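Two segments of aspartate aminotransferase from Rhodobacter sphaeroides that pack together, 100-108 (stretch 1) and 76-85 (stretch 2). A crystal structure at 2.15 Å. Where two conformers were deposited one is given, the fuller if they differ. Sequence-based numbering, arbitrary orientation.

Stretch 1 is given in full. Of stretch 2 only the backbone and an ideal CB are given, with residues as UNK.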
# COMPACT_ATOMS: atom_id res chain seq x y z
N ASP B 100 -13.18 -15.55 10.91
CA ASP B 100 -13.35 -14.70 12.06
C ASP B 100 -13.22 -13.21 11.64
O ASP B 100 -12.11 -12.73 11.43
CB ASP B 100 -12.29 -15.08 13.09
CG ASP B 100 -12.33 -14.21 14.34
OD1 ASP B 100 -13.12 -13.25 14.42
OD2 ASP B 100 -11.52 -14.50 15.25
N ALA B 101 -14.35 -12.50 11.54
CA ALA B 101 -14.36 -11.07 11.16
C ALA B 101 -13.48 -10.16 12.04
O ALA B 101 -12.85 -9.21 11.55
CB ALA B 101 -15.79 -10.51 11.16
N ARG B 102 -13.46 -10.46 13.34
CA ARG B 102 -12.88 -9.55 14.30
C ARG B 102 -11.36 -9.67 14.34
O ARG B 102 -10.67 -8.68 14.19
CB ARG B 102 -13.52 -9.75 15.69
CG ARG B 102 -15.08 -9.52 15.72
CD ARG B 102 -15.50 -8.31 14.84
NE ARG B 102 -16.91 -7.95 14.92
CZ ARG B 102 -17.48 -7.25 15.91
NH1 ARG B 102 -16.81 -6.94 17.02
NH2 ARG B 102 -18.78 -6.91 15.80
N ASP B 103 -10.85 -10.89 14.52
CA ASP B 103 -9.41 -11.10 14.68
C ASP B 103 -8.74 -11.93 13.56
O ASP B 103 -7.52 -12.10 13.58
CB ASP B 103 -9.13 -11.77 16.03
CG ASP B 103 -9.74 -10.99 17.19
OD1 ASP B 103 -9.69 -9.75 17.16
OD2 ASP B 103 -10.24 -11.62 18.14
N GLY B 104 -9.52 -12.45 12.62
CA GLY B 104 -8.97 -13.32 11.58
C GLY B 104 -9.18 -12.85 10.15
O GLY B 104 -9.19 -13.67 9.24
N LEU B 105 -9.39 -11.54 9.96
CA LEU B 105 -9.75 -10.98 8.64
C LEU B 105 -9.23 -9.56 8.51
O LEU B 105 -9.56 -8.73 9.32
CB LEU B 105 -11.25 -11.01 8.42
CG LEU B 105 -11.77 -10.42 7.09
CD1 LEU B 105 -11.12 -11.12 5.83
CD2 LEU B 105 -13.27 -10.51 7.04
N ILE B 106 -8.40 -9.32 7.50
CA ILE B 106 -7.85 -8.00 7.24
C ILE B 106 -8.19 -7.62 5.82
O ILE B 106 -8.18 -8.49 4.93
CB ILE B 106 -6.29 -7.98 7.45
CG1 ILE B 106 -5.75 -6.56 7.32
CG2 ILE B 106 -5.59 -8.92 6.47
CD1 ILE B 106 -4.22 -6.41 7.76
N ILE B 107 -8.56 -6.33 5.63
CA ILE B 107 -8.73 -5.74 4.31
C ILE B 107 -7.49 -4.92 3.94
O ILE B 107 -7.05 -4.08 4.72
CB ILE B 107 -9.92 -4.82 4.25
CG1 ILE B 107 -11.21 -5.55 4.72
CG2 ILE B 107 -10.09 -4.28 2.79
CD1 ILE B 107 -12.49 -4.65 4.73
N THR B 108 -6.99 -5.13 2.71
CA THR B 108 -5.64 -4.71 2.30
C THR B 108 -5.68 -3.97 0.95
O THR B 108 -6.67 -4.09 0.18
CB THR B 108 -4.71 -5.93 2.11
OG1 THR B 108 -5.31 -6.82 1.17
CG2 THR B 108 -4.46 -6.68 3.43
N UNK B 76 -10.69 1.43 10.89
CA UNK B 76 -9.65 0.72 11.61
C UNK B 76 -8.60 0.30 10.61
O UNK B 76 -8.92 0.08 9.45
CB UNK B 76 -10.21 -0.49 12.37
N UNK B 77 -7.35 0.19 11.04
CA UNK B 77 -6.24 -0.20 10.12
C UNK B 77 -6.50 -1.54 9.43
O UNK B 77 -6.23 -1.68 8.25
CB UNK B 77 -4.92 -0.28 10.89
N UNK B 78 -7.06 -2.49 10.16
CA UNK B 78 -7.43 -3.82 9.56
C UNK B 78 -8.67 -3.81 8.64
O UNK B 78 -8.97 -4.82 8.00
CB UNK B 78 -7.69 -4.82 10.69
N UNK B 79 -9.40 -2.70 8.61
CA UNK B 79 -10.49 -2.49 7.66
C UNK B 79 -11.77 -2.20 8.39
O UNK B 79 -11.93 -2.57 9.54
CB UNK B 79 -10.67 -3.71 6.75
N UNK B 80 -12.69 -1.54 7.69
CA UNK B 80 -14.02 -1.22 8.22
C UNK B 80 -14.70 -2.45 8.90
O UNK B 80 -14.80 -3.53 8.30
CB UNK B 80 -14.90 -0.70 7.09
N UNK B 81 -15.11 -2.28 10.15
CA UNK B 81 -15.69 -3.37 10.94
C UNK B 81 -16.98 -3.91 10.32
O UNK B 81 -17.14 -5.10 10.16
CB UNK B 81 -15.97 -2.89 12.37
N UNK B 82 -17.90 -3.02 9.98
CA UNK B 82 -19.16 -3.44 9.34
C UNK B 82 -18.95 -4.28 8.07
O UNK B 82 -19.65 -5.26 7.85
CB UNK B 82 -19.99 -2.20 8.99
N UNK B 83 -17.93 -3.94 7.28
CA UNK B 83 -17.66 -4.63 6.03
C UNK B 83 -16.99 -5.98 6.32
O UNK B 83 -17.33 -7.01 5.73
CB UNK B 83 -16.78 -3.77 5.12
N UNK B 84 -16.10 -6.01 7.30
CA UNK B 84 -15.55 -7.29 7.73
C UNK B 84 -16.63 -8.27 8.23
O UNK B 84 -16.63 -9.44 7.84
CB UNK B 84 -14.52 -7.05 8.83
N UNK B 85 -17.56 -7.77 9.04
CA UNK B 85 -18.70 -8.56 9.49
C UNK B 85 -19.60 -9.07 8.35
O UNK B 85 -20.14 -10.16 8.44
CB UNK B 85 -19.54 -7.72 10.46

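Position 76 opens a type I turn that ends at 79, and its ideal CB has nothing of stretch 1 within 5.5 Å. Many residues would do; it is Glu76. Position 77, in the middle of the turn, is equally free and many residues would serve; it is Tyr77, whose ring leads away while its backbone O accepts from a water that also donates to Ile107 O.

At 78 the backbone is already committed: Ile107 N donates to the carbonyl O of 78 at 2.8 Å, nearly straight at 175°. CA-to-CB points sideways, the CB 4.3 Å from Ile106 CG1, so an aliphatic beginning fits. Farther out lie the carbonyl of Arg102 and the carboxylate of Asp103, which favor a long donor, lysine or arginine. Arg78 NH1 donates to Arg102 O at 3.1 Å and makes a long salt bridge, 3.7 Å, to Asp103 OD1; both oxygens lie near the guanidinium plane, at its edge.

Position 79 leaves little choice. Its phi/psi of 124/157 would jam a CB against the preceding carbonyl O, and that CB would also stand 2.8 Å from Ile107 CG1, a clash. It is Gly79.

Position 80 immediately precedes a helix and points sideways, with Ile107 CD1 5.2 Å from its CB. Asp, Ser, Thr or Asn could cap here. Asp80 does so, its OD1 accepting from the N of 83 at 2.9 Å.

At 81 no atom of stretch 1 is near the CB, but the aliphatic part of Arg102 is within reach of a medium or long side chain. Leu81 brings CD1 to 3.5 Å from Arg102 CD and over one face of its guanidinium. Position 82 points away and tolerates many small or polar residues; it is Gly82.

Position 83 points sideways, its CB 4.4 Å from Ile107 CD1, which suits an aliphatic residue. Ile83 CG2 packs 4.1 Å from that same Ile107 CD1.

Position 84 points toward stretch 1, with Ala101 O 3.8 Å and Leu105 CD2 4.1 Å from its CB. An apolar stem ending in a donor would use both; lysine or arginine qualifies. Arg84 NH1 donates to Ala101 O at 2.8 Å, while NE and NH2 each donate to Gly79 O at 3.0 Å, tying helix to turn. NH2 also forms a salt bridge with Glu76 OE1 at 3.0 Å, its hydrogen bond weak.

At 85 the Arg102 guanidinium invites an acid. Asp85 forms a salt bridge: Arg102 NE donates to Asp85 OD1 at 2.9 Å and Arg102 NH2 to Asp85 OD2 at 3.2 Å.

Stretch 2 76-85: EYRGDLGIRD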
# COMPACT_ATOMS: atom_id res chain seq x y z
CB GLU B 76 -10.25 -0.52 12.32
CG GLU B 76 -11.03 -0.16 13.61
CD GLU B 76 -11.71 -1.36 14.29
OE1 GLU B 76 -11.23 -2.52 14.14
OE2 GLU B 76 -12.72 -1.12 15.03
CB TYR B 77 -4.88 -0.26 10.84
CG TYR B 77 -4.44 1.01 11.53
CD1 TYR B 77 -4.44 2.22 10.87
CD2 TYR B 77 -4.00 0.99 12.86
CE1 TYR B 77 -4.02 3.39 11.50
CE2 TYR B 77 -3.59 2.15 13.51
CZ TYR B 77 -3.60 3.35 12.82
OH TYR B 77 -3.21 4.51 13.46
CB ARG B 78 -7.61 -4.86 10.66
CG ARG B 78 -8.82 -4.69 11.53
CD ARG B 78 -8.79 -5.65 12.72
NE ARG B 78 -7.75 -5.30 13.69
CZ ARG B 78 -7.66 -5.82 14.92
NH1 ARG B 78 -8.54 -6.74 15.37
NH2 ARG B 78 -6.67 -5.40 15.73
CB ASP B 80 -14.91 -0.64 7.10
CG ASP B 80 -16.33 -0.29 7.59
OD1 ASP B 80 -17.16 -1.23 7.79
OD2 ASP B 80 -16.61 0.89 7.77
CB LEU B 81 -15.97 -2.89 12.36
CG LEU B 81 -16.45 -3.95 13.39
CD1 LEU B 81 -15.40 -5.06 13.58
CD2 LEU B 81 -16.78 -3.25 14.74
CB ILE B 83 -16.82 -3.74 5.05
CG1 ILE B 83 -17.65 -2.50 4.67
CG2 ILE B 83 -16.44 -4.51 3.78
CD1 ILE B 83 -16.88 -1.44 3.96
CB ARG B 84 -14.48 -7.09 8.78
CG ARG B 84 -13.17 -6.73 8.19
CD ARG B 84 -12.11 -6.72 9.22
NE ARG B 84 -12.19 -5.53 10.05
CZ ARG B 84 -12.16 -5.48 11.40
NH1 ARG B 84 -12.05 -6.59 12.16
NH2 ARG B 84 -12.21 -4.30 11.99
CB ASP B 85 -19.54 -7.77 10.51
CG ASP B 85 -18.84 -7.61 11.87
OD1 ASP B 85 -17.88 -8.38 12.17
OD2 ASP B 85 -19.27 -6.72 12.64
O HOH W 1 -7.74 -1.59 5.73
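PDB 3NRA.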